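Local structure of HpuA (Kingella denitrificans ATCC 33394, 5EC6) at residues Pro15-Arg20 and Gly84-Leu89; Ile71-Pro76 and Ser149-Gly154; Gly181-Asn186 and Asp233-Arg238; Glu277-Gly282 and Arg305-Ala310. The protein is an outer-membrane lipoprotein that serves as a haemoglobin receptor and probably helps the cell to take up haem iron. All coordinates share one frame; numbering follows the deposited sequence. Where two conformers were deposited one is given.

Interaction 1. Residues Pro15-Arg20 and Gly84-Leu89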
loop_
_atom_site.group_PDB
_atom_site.type_symbol
_atom_site.label_atom_id
_atom_site.label_comp_id
_atom_site.label_asym_id
_atom_site.label_seq_id
_atom_site.Cartn_x
_atom_site.Cartn_y
_atom_site.Cartn_z
ATOM N N PRO A 15 -9.367 -18.700 -18.080
ATOM C CA PRO A 15 -8.943 -17.358 -18.503
ATOM C C PRO A 15 -9.409 -16.289 -17.525
ATOM O O PRO A 15 -10.495 -16.387 -16.950
ATOM C CB PRO A 15 -9.660 -17.177 -19.841
ATOM C CG PRO A 15 -10.857 -18.099 -19.772
ATOM C CD PRO A 15 -10.721 -19.005 -18.571
ATOM N N ILE A 16 -8.607 -15.252 -17.346
ATOM C CA ILE A 16 -8.982 -14.206 -16.392
ATOM C C ILE A 16 -10.092 -13.376 -17.020
ATOM O O ILE A 16 -9.970 -12.957 -18.142
ATOM C CB ILE A 16 -7.767 -13.351 -15.986
ATOM C CG1 ILE A 16 -6.683 -14.262 -15.373
ATOM C CG2 ILE A 16 -8.174 -12.290 -14.959
ATOM C CD1 ILE A 16 -5.263 -13.730 -15.445
ATOM N N PRO A 17 -11.184 -13.146 -16.299
ATOM C CA PRO A 17 -12.265 -12.354 -16.843
ATOM C C PRO A 17 -11.937 -10.872 -16.987
ATOM O O PRO A 17 -11.053 -10.362 -16.294
ATOM C CB PRO A 17 -13.393 -12.545 -15.841
ATOM C CG PRO A 17 -12.764 -13.052 -14.608
ATOM C CD PRO A 17 -11.527 -13.762 -15.009
ATOM N N VAL A 18 -12.665 -10.196 -17.875
ATOM C CA VAL A 18 -12.463 -8.795 -18.132
ATOM C C VAL A 18 -13.220 -8.054 -17.057
ATOM O O VAL A 18 -14.392 -8.336 -16.806
ATOM C CB VAL A 18 -12.940 -8.395 -19.554
ATOM C CG1 VAL A 18 -12.927 -6.878 -19.738
ATOM C CG2 VAL A 18 -12.046 -9.064 -20.576
ATOM N N LEU A 19 -12.561 -7.082 -16.398
ATOM C CA LEU A 19 -13.219 -6.356 -15.347
ATOM C C LEU A 19 -13.966 -5.133 -15.889
ATOM O O LEU A 19 -13.380 -4.261 -16.535
ATOM C CB LEU A 19 -12.174 -5.917 -14.311
ATOM C CG LEU A 19 -12.713 -5.225 -13.051
ATOM C CD1 LEU A 19 -13.566 -6.147 -12.208
ATOM C CD2 LEU A 19 -11.568 -4.636 -12.237
ATOM N N ARG A 20 -15.263 -5.071 -15.620
ATOM C CA ARG A 20 -16.060 -3.926 -15.980
ATOM C C ARG A 20 -16.069 -2.819 -14.934
ATOM O O ARG A 20 -16.177 -3.080 -13.724
ATOM C CB ARG A 20 -17.506 -4.351 -16.299
ATOM C CG ARG A 20 -17.587 -5.263 -17.530
ATOM C CD ARG A 20 -19.034 -5.677 -17.872
ATOM N NE ARG A 20 -19.770 -6.100 -16.682
ATOM C CZ ARG A 20 -19.643 -7.274 -16.048
ATOM N NH1 ARG A 20 -18.832 -8.231 -16.490
ATOM N NH2 ARG A 20 -20.363 -7.506 -14.958
ATOM N N GLY A 84 -11.180 -6.761 -6.268
ATOM C CA GLY A 84 -11.855 -8.059 -6.143
ATOM C C GLY A 84 -10.915 -9.211 -6.258
ATOM O O GLY A 84 -9.723 -9.105 -6.003
ATOM N N THR A 85 -11.455 -10.339 -6.714
ATOM C CA THR A 85 -10.716 -11.576 -6.626
ATOM C C THR A 85 -9.681 -11.765 -7.702
ATOM O O THR A 85 -8.722 -12.476 -7.481
ATOM C CB THR A 85 -11.674 -12.794 -6.578
ATOM O OG1 THR A 85 -12.197 -13.061 -7.875
ATOM C CG2 THR A 85 -12.830 -12.523 -5.637
ATOM N N TYR A 86 -9.845 -11.149 -8.878
ATOM C CA TYR A 86 -8.943 -11.373 -10.009
ATOM C C TYR A 86 -7.917 -10.257 -10.305
ATOM O O TYR A 86 -7.058 -10.425 -11.179
ATOM C CB TYR A 86 -9.751 -11.579 -11.286
ATOM C CG TYR A 86 -10.517 -12.865 -11.265
ATOM C CD1 TYR A 86 -9.851 -14.065 -11.413
ATOM C CD2 TYR A 86 -11.878 -12.874 -11.033
ATOM C CE1 TYR A 86 -10.532 -15.263 -11.380
ATOM C CE2 TYR A 86 -12.576 -14.070 -10.992
ATOM C CZ TYR A 86 -11.890 -15.255 -11.160
ATOM O OH TYR A 86 -12.569 -16.458 -11.121
ATOM N N ASN A 87 -8.039 -9.104 -9.637
ATOM C CA ASN A 87 -7.077 -8.021 -9.850
ATOM C C ASN A 87 -6.126 -7.869 -8.658
ATOM O O ASN A 87 -5.814 -6.755 -8.252
ATOM C CB ASN A 87 -7.777 -6.701 -10.203
ATOM C CG ASN A 87 -8.777 -6.229 -9.180
ATOM O OD1 ASN A 87 -9.066 -6.901 -8.186
ATOM N ND2 ASN A 87 -9.266 -5.016 -9.386
ATOM N N THR A 88 -5.694 -8.994 -8.123
ATOM C CA THR A 88 -4.724 -9.019 -7.032
ATOM C C THR A 88 -3.538 -9.886 -7.329
ATOM O O THR A 88 -3.529 -10.646 -8.276
ATOM C CB THR A 88 -5.363 -9.508 -5.724
ATOM O OG1 THR A 88 -5.795 -10.857 -5.867
ATOM C CG2 THR A 88 -6.488 -8.686 -5.343
ATOM N N LEU A 89 -2.503 -9.742 -6.513
ATOM C CA LEU A 89 -1.328 -10.580 -6.586
ATOM C C LEU A 89 -1.727 -12.039 -6.363
ATOM O O LEU A 89 -2.676 -12.344 -5.650
ATOM C CB LEU A 89 -0.329 -10.167 -5.501
ATOM C CG LEU A 89 0.204 -8.744 -5.618
ATOM C CD1 LEU A 89 1.150 -8.479 -4.440
ATOM C CD2 LEU A 89 0.907 -8.500 -6.927
#

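Interaction 2. Residues Ile71-Pro76 and Ser149-Gly154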
loop_
_atom_site.group_PDB
_atom_site.type_symbol
_atom_site.label_atom_id
_atom_site.label_comp_id
_atom_site.label_asym_id
_atom_site.label_seq_id
_atom_site.Cartn_x
_atom_site.Cartn_y
_atom_site.Cartn_z
ATOM N N ILE A 71 -14.369 1.187 -0.825
ATOM C CA ILE A 71 -13.410 2.010 -1.571
ATOM C C ILE A 71 -13.309 1.480 -2.977
ATOM O O ILE A 71 -13.152 0.277 -3.160
ATOM C CB ILE A 71 -11.992 1.914 -0.964
ATOM C CG1 ILE A 71 -11.941 2.357 0.500
ATOM C CG2 ILE A 71 -11.002 2.707 -1.855
ATOM C CD1 ILE A 71 -12.024 3.837 0.722
ATOM N N LEU A 72 -13.421 2.376 -3.963
ATOM C CA LEU A 72 -13.198 2.055 -5.359
ATOM C C LEU A 72 -11.920 2.757 -5.823
ATOM O O LEU A 72 -11.562 3.793 -5.267
ATOM C CB LEU A 72 -14.368 2.520 -6.231
ATOM C CG LEU A 72 -15.754 1.996 -5.852
ATOM C CD1 LEU A 72 -16.852 2.614 -6.745
ATOM C CD2 LEU A 72 -15.726 0.495 -5.928
ATOM N N TYR A 73 -11.285 2.171 -6.826
ATOM C CA TYR A 73 -10.125 2.760 -7.485
ATOM C C TYR A 73 -10.646 3.545 -8.688
ATOM O O TYR A 73 -11.268 2.971 -9.567
ATOM C CB TYR A 73 -9.119 1.672 -7.899
ATOM C CG TYR A 73 -8.018 2.244 -8.757
ATOM C CD1 TYR A 73 -7.047 3.059 -8.226
ATOM C CD2 TYR A 73 -8.017 2.029 -10.110
ATOM C CE1 TYR A 73 -6.067 3.628 -9.035
ATOM C CE2 TYR A 73 -7.056 2.594 -10.920
ATOM C CZ TYR A 73 -6.092 3.387 -10.383
ATOM O OH TYR A 73 -5.133 3.946 -11.226
ATOM N N GLN A 74 -10.386 4.847 -8.738
ATOM C CA GLN A 74 -10.653 5.649 -9.964
ATOM C C GLN A 74 -9.353 5.745 -10.804
ATOM O O GLN A 74 -8.335 6.310 -10.362
ATOM C CB GLN A 74 -11.161 7.052 -9.634
ATOM C CG GLN A 74 -11.676 7.734 -10.883
ATOM C CD GLN A 74 -12.150 9.146 -10.689
ATOM O OE1 GLN A 74 -11.709 9.870 -9.814
ATOM N NE2 GLN A 74 -13.121 9.534 -11.501
ATOM N N ALA A 75 -9.416 5.194 -12.003
ATOM C CA ALA A 75 -8.263 5.169 -12.885
ATOM C C ALA A 75 -8.038 6.561 -13.461
ATOM O O ALA A 75 -8.903 7.410 -13.388
ATOM C CB ALA A 75 -8.505 4.133 -13.941
ATOM N N PRO A 76 -6.849 6.790 -14.054
ATOM C CA PRO A 76 -6.556 8.073 -14.705
ATOM C C PRO A 76 -7.532 8.475 -15.800
ATOM O O PRO A 76 -7.652 9.677 -16.068
ATOM C CB PRO A 76 -5.160 7.864 -15.285
ATOM C CG PRO A 76 -4.534 6.786 -14.451
ATOM C CD PRO A 76 -5.705 5.855 -14.134
ATOM N N SER A 149 0.218 3.939 -14.403
ATOM C CA SER A 149 0.219 4.757 -13.187
ATOM C C SER A 149 0.201 3.855 -11.964
ATOM O O SER A 149 -0.774 3.112 -11.748
ATOM C CB SER A 149 -0.947 5.715 -13.165
ATOM O OG SER A 149 -0.853 6.547 -12.045
ATOM N N LEU A 150 1.312 3.855 -11.242
ATOM C CA LEU A 150 1.425 3.062 -10.008
ATOM C C LEU A 150 0.943 3.924 -8.868
ATOM O O LEU A 150 1.142 5.160 -8.881
ATOM C CB LEU A 150 2.823 2.560 -9.797
ATOM C CG LEU A 150 3.400 1.720 -10.950
ATOM C CD1 LEU A 150 4.351 2.561 -11.819
ATOM C CD2 LEU A 150 3.991 0.365 -10.525
ATOM N N PHE A 151 0.253 3.297 -7.884
ATOM C CA PHE A 151 -0.359 4.056 -6.804
ATOM C C PHE A 151 -0.214 3.340 -5.468
ATOM O O PHE A 151 -0.054 2.121 -5.371
ATOM C CB PHE A 151 -1.865 4.312 -7.045
ATOM C CG PHE A 151 -2.708 3.073 -6.970
ATOM C CD1 PHE A 151 -2.865 2.265 -8.069
ATOM C CD2 PHE A 151 -3.339 2.736 -5.775
ATOM C CE1 PHE A 151 -3.638 1.100 -7.973
ATOM C CE2 PHE A 151 -4.069 1.574 -5.681
ATOM C CZ PHE A 151 -4.225 0.779 -6.774
ATOM N N ALA A 152 -0.288 4.154 -4.427
ATOM C CA ALA A 152 -0.464 3.694 -3.033
ATOM C C ALA A 152 -1.384 4.726 -2.390
ATOM O O ALA A 152 -1.125 5.920 -2.424
ATOM C CB ALA A 152 0.836 3.605 -2.260
ATOM N N GLY A 153 -2.518 4.276 -1.857
ATOM C CA GLY A 153 -3.435 5.217 -1.253
ATOM C C GLY A 153 -4.267 4.595 -0.135
ATOM O O GLY A 153 -4.366 3.379 -0.019
ATOM N N GLY A 154 -4.835 5.436 0.690
ATOM C CA GLY A 154 -5.525 4.941 1.898
ATOM C C GLY A 154 -5.880 6.035 2.854
ATOM O O GLY A 154 -5.890 7.220 2.522
HETATM O O HOH W 1 -2.922 4.966 -10.276
#

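Interaction 3. Residues Gly181-Asn186 and Asp233-Arg238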
loop_
_atom_site.group_PDB
_atom_site.type_symbol
_atom_site.label_atom_id
_atom_site.label_comp_id
_atom_site.label_asym_id
_atom_site.label_seq_id
_atom_site.Cartn_x
_atom_site.Cartn_y
_atom_site.Cartn_z
ATOM N N GLY A 181 7.346 -3.941 -2.740
ATOM C CA GLY A 181 7.408 -3.063 -3.908
ATOM C C GLY A 181 6.845 -3.729 -5.140
ATOM O O GLY A 181 6.935 -4.970 -5.270
ATOM N N LEU A 182 6.253 -2.902 -5.977
ATOM C CA LEU A 182 5.582 -3.342 -7.202
ATOM C C LEU A 182 6.043 -2.473 -8.361
ATOM O O LEU A 182 6.029 -1.237 -8.301
ATOM C CB LEU A 182 4.073 -3.243 -7.036
ATOM C CG LEU A 182 3.258 -3.347 -8.343
ATOM C CD1 LEU A 182 3.232 -4.820 -8.640
ATOM C CD2 LEU A 182 1.844 -2.783 -8.205
ATOM N N ARG A 183 6.419 -3.143 -9.467
ATOM C CA ARG A 183 6.645 -2.486 -10.725
ATOM C C ARG A 183 5.789 -3.215 -11.806
ATOM O O ARG A 183 5.188 -4.268 -11.540
ATOM C CB ARG A 183 8.136 -2.529 -11.116
ATOM C CG ARG A 183 9.126 -1.728 -10.174
ATOM C CD ARG A 183 10.547 -1.919 -10.643
ATOM N NE ARG A 183 11.507 -0.860 -10.288
ATOM C CZ ARG A 183 12.786 -1.055 -9.993
ATOM N NH1 ARG A 183 13.341 -2.305 -9.899
ATOM N NH2 ARG A 183 13.504 -0.003 -9.637
ATOM N N VAL A 184 5.708 -2.614 -12.988
ATOM C CA VAL A 184 5.088 -3.272 -14.152
ATOM C C VAL A 184 6.166 -3.450 -15.211
ATOM O O VAL A 184 6.813 -2.482 -15.612
ATOM C CB VAL A 184 3.896 -2.482 -14.694
ATOM C CG1 VAL A 184 3.368 -3.233 -15.933
ATOM C CG2 VAL A 184 2.813 -2.353 -13.664
ATOM N N LYS A 185 6.392 -4.697 -15.594
ATOM C CA LYS A 185 7.337 -5.006 -16.670
ATOM C C LYS A 185 6.633 -5.888 -17.677
ATOM O O LYS A 185 6.122 -6.947 -17.311
ATOM C CB LYS A 185 8.528 -5.780 -16.134
ATOM C CG LYS A 185 9.350 -6.446 -17.254
ATOM C CD LYS A 185 10.698 -6.943 -16.753
ATOM C CE LYS A 185 10.541 -8.183 -15.890
ATOM N NZ LYS A 185 11.870 -8.515 -15.340
ATOM N N ASN A 186 6.581 -5.456 -18.938
ATOM C CA ASN A 186 6.071 -6.349 -19.992
ATOM C C ASN A 186 4.753 -6.975 -19.649
ATOM O O ASN A 186 4.639 -8.214 -19.569
ATOM C CB ASN A 186 7.056 -7.491 -20.235
ATOM C CG ASN A 186 8.205 -7.081 -21.110
ATOM O OD1 ASN A 186 9.368 -7.343 -20.786
ATOM N ND2 ASN A 186 7.891 -6.426 -22.229
ATOM N N ASP A 233 16.390 -4.305 -10.307
ATOM C CA ASP A 233 17.351 -3.895 -9.301
ATOM C C ASP A 233 16.573 -3.479 -8.037
ATOM O O ASP A 233 15.458 -2.926 -8.104
ATOM C CB ASP A 233 18.207 -2.766 -9.769
ATOM C CG ASP A 233 19.111 -3.170 -10.951
ATOM O OD1 ASP A 233 19.557 -4.354 -10.972
ATOM O OD2 ASP A 233 19.393 -2.313 -11.789
ATOM N N SER A 234 17.191 -3.736 -6.916
ATOM C CA SER A 234 16.691 -3.210 -5.633
ATOM C C SER A 234 16.543 -1.686 -5.707
ATOM O O SER A 234 17.235 -1.003 -6.446
ATOM C CB SER A 234 17.608 -3.586 -4.484
ATOM O OG SER A 234 17.672 -5.004 -4.329
ATOM N N ILE A 235 15.669 -1.149 -4.843
ATOM C CA ILE A 235 15.506 0.304 -4.715
ATOM C C ILE A 235 15.971 0.685 -3.318
ATOM O O ILE A 235 15.386 0.250 -2.311
ATOM C CB ILE A 235 14.033 0.749 -4.903
ATOM C CG1 ILE A 235 13.534 0.414 -6.302
ATOM C CG2 ILE A 235 13.896 2.234 -4.607
ATOM C CD1 ILE A 235 12.024 0.591 -6.489
ATOM N N GLU A 236 17.066 1.419 -3.247
ATOM C CA GLU A 236 17.632 1.839 -1.977
ATOM C C GLU A 236 17.214 3.269 -1.649
ATOM O O GLU A 236 17.453 4.173 -2.416
ATOM C CB GLU A 236 19.159 1.743 -1.993
ATOM C CG GLU A 236 19.780 2.109 -0.660
ATOM C CD GLU A 236 21.255 1.772 -0.517
ATOM O OE1 GLU A 236 21.860 1.335 -1.505
ATOM O OE2 GLU A 236 21.758 1.899 0.625
ATOM N N MET A 237 16.600 3.462 -0.486
ATOM C CA MET A 237 16.273 4.848 -0.047
ATOM C C MET A 237 17.553 5.558 0.242
ATOM O O MET A 237 18.438 4.982 0.887
ATOM C CB MET A 237 15.391 4.802 1.196
ATOM C CG MET A 237 14.069 4.079 0.948
ATOM S SD MET A 237 13.009 4.950 -0.206
ATOM C CE MET A 237 11.697 3.740 -0.436
ATOM N N ARG A 238 17.704 6.785 -0.264
ATOM C CA ARG A 238 18.920 7.563 -0.110
ATOM C C ARG A 238 18.798 8.741 0.858
ATOM O O ARG A 238 19.626 8.885 1.768
ATOM C CB ARG A 238 19.443 8.035 -1.455
ATOM C CG ARG A 238 19.941 6.863 -2.339
ATOM C CD ARG A 238 21.155 6.187 -1.767
ATOM N NE ARG A 238 21.703 5.202 -2.678
ATOM C CZ ARG A 238 22.841 4.532 -2.494
ATOM N NH1 ARG A 238 23.590 4.745 -1.425
ATOM N NH2 ARG A 238 23.245 3.655 -3.415
#

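Interaction 4. Residues Glu277-Gly282 and Arg305-Ala310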
loop_
_atom_site.group_PDB
_atom_site.type_symbol
_atom_site.label_atom_id
_atom_site.label_comp_id
_atom_site.label_asym_id
_atom_site.label_seq_id
_atom_site.Cartn_x
_atom_site.Cartn_y
_atom_site.Cartn_z
ATOM N N GLU A 277 -3.948 2.407 22.416
ATOM C CA GLU A 277 -3.273 1.118 22.430
ATOM C C GLU A 277 -2.055 1.166 21.496
ATOM O O GLU A 277 -0.934 0.803 21.909
ATOM C CB GLU A 277 -4.197 -0.009 21.979
ATOM C CG GLU A 277 -3.490 -1.343 21.960
ATOM C CD GLU A 277 -4.385 -2.481 21.493
ATOM O OE1 GLU A 277 -5.354 -2.221 20.760
ATOM O OE2 GLU A 277 -4.055 -3.634 21.791
ATOM N N HIS A 278 -2.296 1.540 20.255
ATOM C CA HIS A 278 -1.222 1.723 19.236
ATOM C C HIS A 278 -1.434 3.034 18.539
ATOM O O HIS A 278 -2.577 3.419 18.176
ATOM C CB HIS A 278 -1.247 0.635 18.145
ATOM C CG HIS A 278 -1.001 -0.736 18.652
ATOM N ND1 HIS A 278 0.135 -1.069 19.345
ATOM C CD2 HIS A 278 -1.798 -1.839 18.668
ATOM C CE1 HIS A 278 0.060 -2.341 19.718
ATOM N NE2 HIS A 278 -1.112 -2.818 19.333
ATOM N N PRO A 279 -0.346 3.748 18.237
ATOM C CA PRO A 279 -0.435 5.008 17.527
ATOM C C PRO A 279 -0.930 4.799 16.086
ATOM O O PRO A 279 -0.914 3.644 15.583
ATOM C CB PRO A 279 1.041 5.546 17.557
ATOM C CG PRO A 279 1.877 4.391 17.897
ATOM C CD PRO A 279 1.039 3.356 18.578
ATOM N N SER A 280 -1.302 5.892 15.464
ATOM C CA SER A 280 -1.546 5.945 14.024
ATOM C C SER A 280 -0.269 5.581 13.292
ATOM O O SER A 280 0.827 5.567 13.892
ATOM C CB SER A 280 -2.036 7.295 13.628
ATOM O OG SER A 280 -1.063 8.295 13.754
ATOM N N GLY A 281 -0.411 5.317 12.004
ATOM C CA GLY A 281 0.757 4.997 11.158
ATOM C C GLY A 281 1.200 3.577 11.184
ATOM O O GLY A 281 2.379 3.274 10.971
ATOM N N GLY A 282 0.273 2.658 11.438
ATOM C CA GLY A 282 0.552 1.284 11.358
ATOM C C GLY A 282 0.802 0.689 9.957
ATOM O O GLY A 282 1.169 -0.482 9.862
ATOM N N ARG A 305 5.991 -3.464 11.683
ATOM C CA ARG A 305 6.414 -4.683 12.361
ATOM C C ARG A 305 6.734 -4.395 13.823
ATOM O O ARG A 305 6.513 -5.235 14.700
ATOM C CB ARG A 305 7.631 -5.268 11.614
ATOM C CG ARG A 305 8.140 -6.593 12.147
ATOM C CD ARG A 305 9.421 -7.042 11.446
ATOM N NE ARG A 305 9.770 -8.410 11.874
ATOM C CZ ARG A 305 10.358 -8.717 13.036
ATOM N NH1 ARG A 305 10.720 -7.768 13.896
ATOM N NH2 ARG A 305 10.574 -9.992 13.354
ATOM N N GLU A 306 7.264 -3.206 14.099
ATOM C CA GLU A 306 7.760 -2.887 15.436
ATOM C C GLU A 306 7.818 -1.386 15.545
ATOM O O GLU A 306 8.135 -0.675 14.563
ATOM C CB GLU A 306 9.127 -3.495 15.662
ATOM C CG GLU A 306 9.645 -3.295 17.065
ATOM C CD GLU A 306 10.947 -4.015 17.359
ATOM O OE1 GLU A 306 11.458 -4.818 16.531
ATOM O OE2 GLU A 306 11.474 -3.781 18.494
ATOM N N TYR A 307 7.577 -0.895 16.750
ATOM C CA TYR A 307 7.818 0.523 17.002
ATOM C C TYR A 307 8.197 0.744 18.434
ATOM O O TYR A 307 7.898 -0.078 19.327
ATOM C CB TYR A 307 6.594 1.387 16.629
ATOM C CG TYR A 307 5.396 1.187 17.520
ATOM C CD1 TYR A 307 4.469 0.162 17.258
ATOM C CD2 TYR A 307 5.200 1.974 18.633
ATOM C CE1 TYR A 307 3.371 -0.047 18.100
ATOM C CE2 TYR A 307 4.124 1.779 19.455
ATOM C CZ TYR A 307 3.211 0.783 19.196
ATOM O OH TYR A 307 2.121 0.601 20.034
ATOM N N ASN A 308 8.942 1.835 18.660
ATOM C CA ASN A 308 9.354 2.226 20.006
ATOM C C ASN A 308 9.420 3.740 20.062
ATOM O O ASN A 308 10.337 4.352 19.521
ATOM C CB ASN A 308 10.724 1.629 20.336
ATOM C CG ASN A 308 11.167 1.980 21.742
ATOM O OD1 ASN A 308 10.418 2.574 22.500
ATOM N ND2 ASN A 308 12.376 1.600 22.077
ATOM N N ALA A 309 8.440 4.344 20.716
ATOM C CA ALA A 309 8.419 5.775 20.833
ATOM C C ALA A 309 9.571 6.334 21.678
ATOM O O ALA A 309 9.928 7.501 21.544
ATOM C CB ALA A 309 7.104 6.206 21.460
ATOM N N ALA A 310 10.147 5.472 22.531
ATOM C CA ALA A 310 11.222 5.862 23.423
ATOM C C ALA A 310 12.624 5.729 22.838
ATOM O O ALA A 310 13.618 6.101 23.511
ATOM C CB ALA A 310 11.115 5.089 24.741
HETATM O O HOH W 2 1.909 2.099 22.294
#

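Interaction 1. Residues Pro15-Arg20 and Gly84-Leu89
I16 meets Y86 at the start of the contact. I16 CG2 lies 4.1 Å from Y86 CB, and the two side chains run past one another, antiparallel. The first torsion of I16 (chi1 -58°) sets CG2 anti to the backbone N, and this branch, not the longer CG1 arm, does the touching. P17 comes next and has the largest share on this segment. Its ring lies over one face of the Y86 ring. P17 CD sits 3.8 Å from the Y86 ring centroid and only 5° off the ring normal, a CH-pi contact. P17 CG reaches toward the rim, 3.7 Å from Y86 CD2. L19 also points toward the second segment. L19 CD2 packs 3.7 Å from N87 ND2. The amide of N87 is held from both ends. G84 N donates to N87 OD1 over 2.9 Å, in the carbonyl plane and on a lone pair, while ND2 donates to D82 O. No hydrogen bond joins the two segments; the surface contact rests on van der Waals touches and the CH-pi contact. Strands 104-109 and 115-118 serve as the common floor. L19, Y86 and N87 all rest on Q108, whose NE2 donates to P17 O. N87 also touches M116 and shares a backbone hydrogen bond with A118. The N-terminal loop and the loop after strand 80-81 are thus laid side by side against these strands.

Interaction 2. Residues Ile71-Pro76 and Ser149-Gly154
The rings of Y73 and F151 form an offset stack. Their centroids are 4.6 Å apart and the planes are turned 23° from each other. Y73 CE1 lies over one face of the F151 ring, displaced toward its rim, and comes 3.6 Å from F151 CD1. The overlap involves Y73 CD1 and CE1 above the CD1, CE1 and CZ side of the F151 ring. A water sits in the plane of the Y73 ring, at its edge. Y73 OH donates to this water over 2.6 Å, and the water donates in turn to S149 O at 3.2 Å. Y73 OH itself is 4.5 Å from S149 O, so the water bridges a gap that the hydroxyl does not span. The torsions bring the rings together from the two strands. Y73 holds CG anti to its backbone N (chi1 172°), while F151 CG stands between the backbone N and the carbonyl carbon (chi1 69°). A second touch is P76 CG, 4.0 Å from S149 CB. The hydroxyl of S149 is held by the loop after strand 40-43: OG is hydrogen-bonded to G46 O and Q45 N. W141 of strand 136-142 also touches Y73 and P76. No hydrogen bond runs directly between the two segments. Aromatic side chains here pack strand 65-74, of a four-stranded antiparallel sheet, against strand 148-154 of the larger antiparallel strand system, consistent with a beta-rich receptor that contains a barrel.

Interaction 3. Residues Gly181-Asn186 and Asp233-Arg238
R183 reaches D233 and I235 with its guanidinium end. From CB, which points toward the other segment, the chain runs extended from CG to NE. It touches V190 and A298 of the adjoining strands. R183 NE is 4.1 Å from I235 CD1 and donates to L296 O. Past CZ the guanidinium divides its work. R183 NH2 lies 3.4 Å from I235 CG1 and 3.5 Å from I235 CD1, with the CD1 methyl over one face of the group. The same NH2 donates to S253 OG. R183 NH1 donates to D233 O over 2.8 Å. The bond is bent, 139° at the hydrogen. It meets a lone pair in the carbonyl plane, although the oxygen lies 25° out of the guanidinium plane. NH1 also bonds to F231 O, and the F231 ring makes a cation-pi contact with R183. The D233 carboxylate takes no part in this grip, for R183 NH1 is 6.3 Å from D233 OD2. A buried arginine is thus bound by three main-chain carbonyls, a serine hydroxyl and an aromatic ring. These partners fix its rotation, and the carbonyl dipoles probably help to offset its charge without a direct salt bridge to D233.

Interaction 4. Residues Glu277-Gly282 and Arg305-Ala310
Y307 OH is gripped by an imidazole nitrogen and a water. H278 ND1 lies 2.7 Å from Y307 OH, in a nearly straight bond of 174° in which either atom could be the donor. Each group meets the other at its edge: Y307 OH lies in the plane of the H278 ring, and H278 ND1 lies in the plane of the Y307 ring. The two rings stand rim to rim with their planes at 86°. The water is also in the plane of the Y307 ring, 2.7 Å from Y307 OH, and it donates to E277 O over 3.1 Å. The hydroxyl is thereby linked to both the side chain of H278 and the backbone of E277. P279 packs over a face of the phenol ring. P279 CG stands 4.2 Å from the Y307 ring centroid, in a CH-pi contact. P279 CD presses closer to the outer end of the ring, 3.4 Å from Y307 CZ. A chi1 of 68° tucks Y307 CG over its own backbone, and the ring reaches from strand 298-308 to H278 and P279, just after the chain's corner at E277. R304 adds a cation-pi contact to Y307 and donates to P279 O and S280 O, so it ties the same two pieces together. On the first segment, E277 and H278 both face E269 in a classic beta bulge. On the second, N308 OD1 accepts from A310 N in an Asx turn as the strand ends. The contact thus joins a bulged hairpin, formed by strands 269-270 and 276-278, to the end of a long antiparallel strand.

Overall arrangement
Interactions 2 and 3 touch directly: L150 CD2 packs 3.4 Å from L182 O, although their centres are 18 Å apart. Interaction 1 stands near both without touching, its nearest atoms about 7 Å from interaction 2 and about 5 Å from interaction 3. Its segments alternate along the chain with those of interaction 2. Interaction 4 lies apart, its centre 35 Å from that of interaction 1 and across the chain's centre. Strands 174-185 and 298-308 pair directly and connect it to interaction 3. A glycerol, probably from crystallisation, lies about 3 Å from the R183 side chain in interaction 3.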